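Local coordinates for protein putative prolyl-tRNA synthetase (Leishmania major, PDB 5XIL) that probably joins L-proline to tRNA(Pro) at the expense of ATP, supplying prolyl-tRNA for protein synthesis, at residues D333-Y338 / F344-V349; A42-K47 / G327-C332. All coordinates share one frame; numbering follows the deposited sequence.

In the fold
Both contacts involve the anticodon-binding domain of this class II synthetase, whose five-stranded mixed sheet has 330-332 as an outermost strand within the chain. Contact 2 reaches from helix 40-60, far earlier in the sequence, to R329, just before that strand; contact 1 follows directly in the chain and ties the loop after the strand to helix 340-350. Their centres lie about 17 Å apart on the same side of the chain's centre, and they touch where the indole of W347 packs on R331. Contact 1 is thus internal to the domain, whereas contact 2 joins it to the N-terminal part of the chain. Both also meet the second subunit of the dimer.

Contact 1 (D333-Y338 / F344-V349); sequences DLRDNY and FNHWEV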
ATOM      1  N   ASP A 333      16.682  23.137  -4.019  1.00 21.87           N
ATOM      2  CA  ASP A 333      16.978  23.138  -5.434  1.00 22.62           C
ATOM      3  C   ASP A 333      18.267  23.973  -5.607  1.00 23.96           C
ATOM      4  O   ASP A 333      18.211  25.211  -5.641  1.00 22.89           O
ATOM      5  CB  ASP A 333      15.856  23.683  -6.268  1.00 21.32           C
ATOM      6  CG  ASP A 333      16.054  23.400  -7.755  1.00 25.97           C
ATOM      7  OD1 ASP A 333      17.230  23.194  -8.160  1.00 26.71           O
ATOM      8  OD2 ASP A 333      15.068  23.338  -8.519  1.00 26.79           O
ATOM      9  N   LEU A 334      19.399  23.294  -5.659  1.00 28.45           N
ATOM     10  CA  LEU A 334      20.718  23.962  -5.810  1.00 30.33           C
ATOM     11  C   LEU A 334      21.294  23.810  -7.224  1.00 33.33           C
ATOM     12  O   LEU A 334      22.513  23.924  -7.427  1.00 29.10           O
ATOM     13  CB  LEU A 334      21.703  23.393  -4.793  1.00 32.16           C
ATOM     14  CG  LEU A 334      21.162  23.320  -3.360  1.00 32.85           C
ATOM     15  CD1 LEU A 334      22.135  22.596  -2.465  1.00 37.80           C
ATOM     16  CD2 LEU A 334      20.837  24.665  -2.781  1.00 31.93           C
ATOM     17  N   ARG A 335      20.431  23.628  -8.215  1.00 27.82           N
ATOM     18  CA  ARG A 335      20.860  23.684  -9.625  1.00 30.33           C
ATOM     19  C   ARG A 335      21.263  25.083 -10.070  1.00 31.21           C
ATOM     20  O   ARG A 335      20.464  25.817 -10.639  1.00 27.64           O
ATOM     21  CB  ARG A 335      19.721  23.137 -10.487  1.00 32.17           C
ATOM     22  CG  ARG A 335      19.448  21.663 -10.177  1.00 33.53           C
ATOM     23  CD  ARG A 335      18.327  21.028 -11.001  1.00 35.70           C
ATOM     24  NE  ARG A 335      17.079  21.705 -10.728  1.00 40.16           N
ATOM     25  CZ  ARG A 335      15.903  21.424 -11.291  1.00 48.04           C
ATOM     26  NH1 ARG A 335      15.809  20.458 -12.197  1.00 47.00           N
ATOM     27  NH2 ARG A 335      14.807  22.132 -10.958  1.00 41.82           N
ATOM     28  N   ASP A 336      22.504  25.513  -9.806  1.00 35.31           N
ATOM     29  CA  ASP A 336      22.832  26.939 -10.107  1.00 40.28           C
ATOM     30  C   ASP A 336      23.074  27.248 -11.590  1.00 39.24           C
ATOM     31  O   ASP A 336      23.228  28.390 -11.995  1.00 44.51           O
ATOM     32  CB  ASP A 336      24.000  27.424  -9.286  1.00 42.91           C
ATOM     33  CG  ASP A 336      25.284  26.866  -9.761  1.00 48.22           C
ATOM     34  OD1 ASP A 336      25.303  25.995 -10.650  1.00 48.07           O
ATOM     35  OD2 ASP A 336      26.297  27.306  -9.230  1.00 59.23           O
ATOM     36  N   ASN A 337      23.042  26.244 -12.431  1.00 37.41           N
ATOM     37  CA  ASN A 337      23.035  26.542 -13.843  1.00 40.17           C
ATOM     38  C   ASN A 337      21.740  27.236 -14.294  1.00 42.36           C
ATOM     39  O   ASN A 337      21.701  27.806 -15.376  1.00 47.95           O
ATOM     40  CB  ASN A 337      23.246  25.268 -14.622  1.00 39.63           C
ATOM     41  CG  ASN A 337      22.215  24.248 -14.295  1.00 42.98           C
ATOM     42  OD1 ASN A 337      22.117  23.780 -13.141  1.00 40.52           O
ATOM     43  ND2 ASN A 337      21.396  23.912 -15.292  1.00 42.67           N
ATOM     44  N   TYR A 338      20.672  27.129 -13.507  1.00 37.61           N
ATOM     45  CA  TYR A 338      19.454  27.860 -13.790  1.00 37.91           C
ATOM     46  C   TYR A 338      19.413  29.040 -12.850  1.00 35.16           C
ATOM     47  O   TYR A 338      19.866  28.936 -11.677  1.00 34.94           O
ATOM     48  CB  TYR A 338      18.218  27.016 -13.496  1.00 39.45           C
ATOM     49  CG  TYR A 338      18.067  25.775 -14.320  1.00 41.39           C
ATOM     50  CD1 TYR A 338      17.792  25.858 -15.690  1.00 42.70           C
ATOM     51  CD2 TYR A 338      18.146  24.501 -13.729  1.00 46.64           C
ATOM     52  CE1 TYR A 338      17.645  24.708 -16.460  1.00 44.22           C
ATOM     53  CE2 TYR A 338      17.971  23.345 -14.481  1.00 43.42           C
ATOM     54  CZ  TYR A 338      17.723  23.453 -15.843  1.00 45.90           C
ATOM     55  OH  TYR A 338      17.567  22.311 -16.591  1.00 47.88           O
ATOM     56  N   PHE A 344      12.200  29.096  -9.505  1.00 19.89           N
ATOM     57  CA  PHE A 344      10.979  29.473  -8.866  1.00 18.57           C
ATOM     58  C   PHE A 344       9.828  28.971  -9.773  1.00 20.36           C
ATOM     59  O   PHE A 344       8.775  28.492  -9.300  1.00 20.17           O
ATOM     60  CB  PHE A 344      10.794  31.007  -8.779  1.00 21.77           C
ATOM     61  CG  PHE A 344      11.627  31.727  -7.731  1.00 19.30           C
ATOM     62  CD1 PHE A 344      12.729  31.142  -7.096  1.00 19.63           C
ATOM     63  CD2 PHE A 344      11.320  33.055  -7.441  1.00 23.81           C
ATOM     64  CE1 PHE A 344      13.523  31.853  -6.214  1.00 20.00           C
ATOM     65  CE2 PHE A 344      12.111  33.748  -6.526  1.00 22.83           C
ATOM     66  CZ  PHE A 344      13.184  33.147  -5.920  1.00 20.53           C
ATOM     67  N   ASN A 345       9.987  29.178 -11.073  1.00 20.28           N
ATOM     68  CA  ASN A 345       8.907  28.828 -12.026  1.00 21.60           C
ATOM     69  C   ASN A 345       8.603  27.316 -12.045  1.00 18.87           C
ATOM     70  O   ASN A 345       7.408  26.900 -12.020  1.00 18.54           O
ATOM     71  CB  ASN A 345       9.243  29.270 -13.459  1.00 22.43           C
ATOM     72  CG  ASN A 345       8.200  28.763 -14.470  1.00 24.95           C
ATOM     73  OD1 ASN A 345       7.063  29.304 -14.577  1.00 27.99           O
ATOM     74  ND2 ASN A 345       8.541  27.717 -15.157  1.00 27.20           N
ATOM     75  N   HIS A 346       9.666  26.521 -12.115  1.00 19.53           N
ATOM     76  CA  HIS A 346       9.604  25.099 -12.129  1.00 18.84           C
ATOM     77  C   HIS A 346       8.777  24.553 -10.963  1.00 17.58           C
ATOM     78  O   HIS A 346       7.901  23.724 -11.129  1.00 14.60           O
ATOM     79  CB  HIS A 346      11.021  24.522 -12.079  1.00 19.53           C
ATOM     80  CG  HIS A 346      11.078  23.033 -11.906  1.00 18.94           C
ATOM     81  ND1 HIS A 346      10.877  22.139 -12.942  1.00 17.31           N
ATOM     82  CD2 HIS A 346      11.368  22.275 -10.813  1.00 19.21           C
ATOM     83  CE1 HIS A 346      11.002  20.917 -12.488  1.00 18.28           C
ATOM     84  NE2 HIS A 346      11.310  20.971 -11.208  1.00 19.54           N
ATOM     85  N   TRP A 347       9.103  24.983  -9.748  1.00 15.26           N
ATOM     86  CA  TRP A 347       8.352  24.567  -8.541  1.00 15.55           C
ATOM     87  C   TRP A 347       6.979  25.214  -8.418  1.00 15.89           C
ATOM     88  O   TRP A 347       6.077  24.622  -7.804  1.00 15.56           O
ATOM     89  CB  TRP A 347       9.200  24.831  -7.284  1.00 15.58           C
ATOM     90  CG  TRP A 347      10.470  23.931  -7.302  1.00 17.94           C
ATOM     91  CD1 TRP A 347      11.775  24.308  -7.599  1.00 17.98           C
ATOM     92  CD2 TRP A 347      10.505  22.501  -7.146  1.00 19.93           C
ATOM     93  NE1 TRP A 347      12.575  23.225  -7.590  1.00 18.92           N
ATOM     94  CE2 TRP A 347      11.843  22.098  -7.311  1.00 19.61           C
ATOM     95  CE3 TRP A 347       9.554  21.542  -6.820  1.00 24.83           C
ATOM     96  CZ2 TRP A 347      12.248  20.768  -7.201  1.00 23.67           C
ATOM     97  CZ3 TRP A 347       9.968  20.188  -6.683  1.00 26.71           C
ATOM     98  CH2 TRP A 347      11.289  19.827  -6.879  1.00 25.36           C
ATOM     99  N   GLU A 348       6.811  26.412  -8.971  1.00 16.99           N
ATOM    100  CA  GLU A 348       5.500  27.036  -9.075  0.58 17.35           C
ATOM    101  C   GLU A 348       4.576  26.186  -9.905  1.00 16.82           C
ATOM    102  O   GLU A 348       3.425  25.937  -9.529  1.00 16.53           O
ATOM    103  CB  GLU A 348       5.597  28.416  -9.723  0.58 19.01           C
ATOM    104  CG  GLU A 348       4.274  29.160  -9.792  0.58 19.45           C
ATOM    105  CD  GLU A 348       4.476  30.635 -10.030  0.58 22.97           C
ATOM    106  OE1 GLU A 348       4.647  31.046 -11.197  0.58 22.20           O
ATOM    107  OE2 GLU A 348       4.510  31.374  -9.036  0.58 23.31           O
ATOM    108  N   VAL A 349       5.083  25.758 -11.050  1.00 15.74           N
ATOM    109  CA  VAL A 349       4.264  24.967 -11.927  1.00 16.85           C
ATOM    110  C   VAL A 349       3.863  23.609 -11.309  1.00 16.36           C
ATOM    111  O   VAL A 349       2.765  23.070 -11.551  1.00 15.43           O
ATOM    112  CB  VAL A 349       4.969  24.778 -13.271  1.00 18.21           C
ATOM    113  CG1 VAL A 349       4.152  23.818 -14.135  1.00 20.08           C
ATOM    114  CG2 VAL A 349       5.103  26.152 -13.964  1.00 19.71           C
TER
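A chi1 of -168° carries the D333 carboxylate away from its own backbone N and out to helix 340-350, where W347, its CG beside the backbone N, presents the indole N-H. This joins the loop after strand 330-332 to the next helix of the anticodon-binding domain. W347 NE1 donates to D333 OD2 at 2.7 Å, nearly straight at 163°; the oxygen lies close to the indole plane and accepts on its anti lone pair, with carboxylate and ring almost perpendicular. The syn side of the carboxylate belongs to R335, which meets it with two nitrogens, one to each oxygen: NE bonds to D333 OD1 at 3.0 Å and NH2 to D333 OD2 at 2.7 Å. D333 OD1 also takes the backbone N of R335 in an Asx turn, giving each oxygen of this buried carboxylate two donors. Such donors would probably favour its charged form. I294 of strand 293-297 touches both D333 and W347, while R127 of the second subunit packs on R335. H346 flanks the salt bridge, its ring turned 68° from the guanidinium. There R335 NH2 lies over one imidazole face, toward the rim, 3.4 Å from H346 CD2.

Contact 2 (A42-K47 / G327-C332); sequences AYYVWK and GVRARC
Y44 of helix 40-60 meets R329 in the segment leading into strand 330-332, outermost of its sheet within this chain, in the anticodon-binding domain, so one pair of side chains bridges parts of the chain 280 residues apart. G327 comes first: with positive phi (96°) it is the C-prime residue of a Schellman motif ending helix 306-325, its N bonded to C324 O and the N of V328 to L323 O. V328 then turns inward, packing on L323 of that helix and V293 of the neighbouring strand. R329 carries the contact. Its chain bends at chi3 (-77°), and the two side chains come toward each other from opposite directions. The phenol oxygen sits over one guanidinium face, toward the rim, with Y44 OH 3.3 Å from R329 CZ; the two flat groups are inclined by 41°. Y44 OH is also 3.3 Å from R329 NE, but the angle is too poor for a hydrogen bond, and this N-H is instead given to A289 O, which helps fix the guanidinium. The tyrosine ring leans in as well, its CE2 3.9 Å from R329 NH2, and E58 of the second subunit packs on Y44. Beyond, A330 packs on L323, and R331 reaches forward along the strand to C332. Its NH2 donates to C332 O at 3.1 Å, with that oxygen in the guanidinium plane.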
ATOM      1  N   ALA A  42       2.664  12.910  -8.956  1.00 11.01           N
ATOM      2  CA  ALA A  42       1.298  12.470  -8.867  1.00 11.77           C
ATOM      3  C   ALA A  42       1.075  11.184  -8.040  1.00 10.74           C
ATOM      4  O   ALA A  42       0.131  11.075  -7.249  1.00  9.99           O
ATOM      5  CB  ALA A  42       0.727  12.299 -10.242  1.00 11.96           C
ATOM      6  N   TYR A  43       1.902  10.165  -8.268  1.00 11.44           N
ATOM      7  CA  TYR A  43       1.779   8.916  -7.523  1.00 11.41           C
ATOM      8  C   TYR A  43       1.792   9.062  -5.989  1.00 11.19           C
ATOM      9  O   TYR A  43       1.069   8.355  -5.296  1.00  9.96           O
ATOM     10  CB  TYR A  43       2.826   7.861  -7.963  1.00 12.86           C
ATOM     11  CG  TYR A  43       2.380   6.477  -7.531  1.00 14.16           C
ATOM     12  CD1 TYR A  43       1.417   5.771  -8.280  1.00 15.79           C
ATOM     13  CD2 TYR A  43       2.762   5.936  -6.308  1.00 16.21           C
ATOM     14  CE1 TYR A  43       0.963   4.523  -7.856  1.00 16.23           C
ATOM     15  CE2 TYR A  43       2.306   4.676  -5.891  1.00 17.50           C
ATOM     16  CZ  TYR A  43       1.411   3.996  -6.702  1.00 18.53           C
ATOM     17  OH  TYR A  43       0.900   2.809  -6.295  1.00 20.39           O
ATOM     18  N   TYR A  44       2.610   9.972  -5.471  1.00 10.29           N
ATOM     19  CA  TYR A  44       2.679  10.238  -4.026  1.00 11.45           C
ATOM     20  C   TYR A  44       1.298  10.511  -3.508  1.00 10.36           C
ATOM     21  O   TYR A  44       0.937  10.105  -2.384  1.00 11.69           O
ATOM     22  CB  TYR A  44       3.562  11.419  -3.693  1.00 11.87           C
ATOM     23  CG  TYR A  44       3.757  11.577  -2.251  1.00 12.53           C
ATOM     24  CD1 TYR A  44       4.671  10.771  -1.586  1.00 14.56           C
ATOM     25  CD2 TYR A  44       3.057  12.542  -1.528  1.00 11.94           C
ATOM     26  CE1 TYR A  44       4.847  10.895  -0.197  1.00 15.23           C
ATOM     27  CE2 TYR A  44       3.195  12.682  -0.157  1.00 13.05           C
ATOM     28  CZ  TYR A  44       4.089  11.850   0.505  1.00 14.83           C
ATOM     29  OH  TYR A  44       4.261  11.972   1.834  1.00 15.49           O
ATOM     30  N   VAL A  45       0.494  11.196  -4.339  1.00 11.35           N
ATOM     31  CA  VAL A  45      -0.899  11.458  -3.920  1.00 10.45           C
ATOM     32  C   VAL A  45      -1.696  10.144  -3.654  1.00 11.09           C
ATOM     33  O   VAL A  45      -2.326  10.013  -2.654  1.00 10.56           O
ATOM     34  CB  VAL A  45      -1.631  12.372  -4.917  1.00 11.02           C
ATOM     35  CG1 VAL A  45      -3.011  12.612  -4.435  1.00 10.41           C
ATOM     36  CG2 VAL A  45      -0.869  13.666  -5.105  1.00 11.38           C
ATOM     37  N   TRP A  46      -1.584   9.184  -4.570  1.00 11.47           N
ATOM     38  CA  TRP A  46      -2.196   7.859  -4.473  1.00 11.56           C
ATOM     39  C   TRP A  46      -1.623   7.124  -3.283  1.00 12.06           C
ATOM     40  O   TRP A  46      -2.369   6.617  -2.467  1.00 12.54           O
ATOM     41  CB  TRP A  46      -2.054   7.097  -5.777  1.00 12.45           C
ATOM     42  CG  TRP A  46      -2.932   5.862  -5.774  1.00 12.73           C
ATOM     43  CD1 TRP A  46      -2.494   4.600  -5.779  1.00 13.86           C
ATOM     44  CD2 TRP A  46      -4.383   5.791  -5.652  1.00 12.15           C
ATOM     45  NE1 TRP A  46      -3.578   3.717  -5.723  1.00 15.21           N
ATOM     46  CE2 TRP A  46      -4.738   4.434  -5.612  1.00 14.05           C
ATOM     47  CE3 TRP A  46      -5.385   6.730  -5.537  1.00 12.34           C
ATOM     48  CZ2 TRP A  46      -6.080   4.001  -5.525  1.00 14.80           C
ATOM     49  CZ3 TRP A  46      -6.698   6.321  -5.481  1.00 12.37           C
ATOM     50  CH2 TRP A  46      -7.042   4.973  -5.464  1.00 13.39           C
ATOM     51  N   LYS A  47      -0.323   7.237  -3.070  1.00 12.76           N
ATOM     52  CA  LYS A  47       0.288   6.582  -1.875  1.00 13.92           C
ATOM     53  C   LYS A  47      -0.361   7.110  -0.583  1.00 11.80           C
ATOM     54  O   LYS A  47      -0.675   6.348   0.307  1.00 12.32           O
ATOM     55  CB  LYS A  47       1.771   6.848  -1.855  1.00 16.53           C
ATOM     56  CG  LYS A  47       2.460   5.992  -0.886  1.00 22.80           C
ATOM     57  CD  LYS A  47       3.913   6.467  -0.793  1.00 28.50           C
ATOM     58  CE  LYS A  47       4.874   5.299  -0.688  1.00 32.38           C
ATOM     59  NZ  LYS A  47       6.257   5.831  -0.468  1.00 35.60           N
ATOM     60  N   GLY A 327       9.398  16.985  10.733  1.00 18.74           N
ATOM     61  CA  GLY A 327       8.259  16.342  10.077  1.00 18.60           C
ATOM     62  C   GLY A 327       7.834  16.986   8.764  1.00 19.37           C
ATOM     63  O   GLY A 327       6.902  16.507   8.154  1.00 21.21           O
ATOM     64  N   VAL A 328       8.488  18.069   8.331  1.00 16.99           N
ATOM     65  CA  VAL A 328       8.074  18.794   7.124  1.00 17.06           C
ATOM     66  C   VAL A 328       8.858  18.227   5.967  1.00 16.96           C
ATOM     67  O   VAL A 328      10.058  17.965   6.125  1.00 17.99           O
ATOM     68  CB  VAL A 328       8.450  20.285   7.240  1.00 16.26           C
ATOM     69  CG1 VAL A 328       8.270  21.009   5.889  1.00 16.37           C
ATOM     70  CG2 VAL A 328       7.670  20.918   8.398  1.00 16.60           C
ATOM     71  N   ARG A 329       8.197  17.989   4.839  1.00 13.86           N
ATOM     72  CA  ARG A 329       8.871  17.447   3.667  1.00 13.31           C
ATOM     73  C   ARG A 329       9.539  18.587   2.918  1.00 14.21           C
ATOM     74  O   ARG A 329       8.917  19.233   2.074  1.00 13.26           O
ATOM     75  CB  ARG A 329       7.874  16.727   2.758  1.00 13.06           C
ATOM     76  CG  ARG A 329       7.335  15.427   3.335  1.00 13.35           C
ATOM     77  CD  ARG A 329       6.623  14.605   2.274  1.00 14.98           C
ATOM     78  NE  ARG A 329       5.294  15.131   1.976  1.00 12.84           N
ATOM     79  CZ  ARG A 329       4.276  15.117   2.830  1.00 13.21           C
ATOM     80  NH1 ARG A 329       4.432  14.602   4.042  1.00 13.87           N
ATOM     81  NH2 ARG A 329       3.101  15.618   2.474  1.00 14.79           N
ATOM     82  N   ALA A 330      10.806  18.837   3.227  1.00 15.26           N
ATOM     83  CA  ALA A 330      11.522  19.931   2.585  1.00 14.53           C
ATOM     84  C   ALA A 330      12.608  19.407   1.708  1.00 15.36           C
ATOM     85  O   ALA A 330      13.168  18.350   1.984  1.00 15.74           O
ATOM     86  CB  ALA A 330      12.122  20.890   3.636  1.00 16.08           C
ATOM     87  N   ARG A 331      12.963  20.177   0.709  1.00 16.05           N
ATOM     88  CA  ARG A 331      14.140  19.914  -0.057  1.00 19.80           C
ATOM     89  C   ARG A 331      14.715  21.163  -0.643  1.00 19.02           C
ATOM     90  O   ARG A 331      14.029  22.168  -0.717  1.00 16.66           O
ATOM     91  CB  ARG A 331      13.845  18.877  -1.105  1.00 26.77           C
ATOM     92  CG  ARG A 331      12.908  19.204  -2.160  1.00 31.24           C
ATOM     93  CD  ARG A 331      13.183  18.221  -3.306  1.00 37.53           C
ATOM     94  NE  ARG A 331      14.375  18.670  -4.011  1.00 42.62           N
ATOM     95  CZ  ARG A 331      14.830  18.151  -5.142  1.00 49.66           C
ATOM     96  NH1 ARG A 331      14.180  17.139  -5.730  1.00 47.11           N
ATOM     97  NH2 ARG A 331      15.941  18.660  -5.678  1.00 53.00           N
ATOM     98  N   CYS A 332      15.993  21.097  -1.068  1.00 19.56           N
ATOM     99  CA  CYS A 332      16.619  22.170  -1.803  1.00 21.42           C
ATOM    100  C   CYS A 332      16.695  22.030  -3.315  1.00 22.66           C
ATOM    101  O   CYS A 332      16.748  20.961  -3.832  1.00 24.98           O
ATOM    102  CB  CYS A 332      18.053  22.341  -1.296  1.00 23.59           C
ATOM    103  SG  CYS A 332      18.075  22.649   0.431  1.00 27.01           S
TER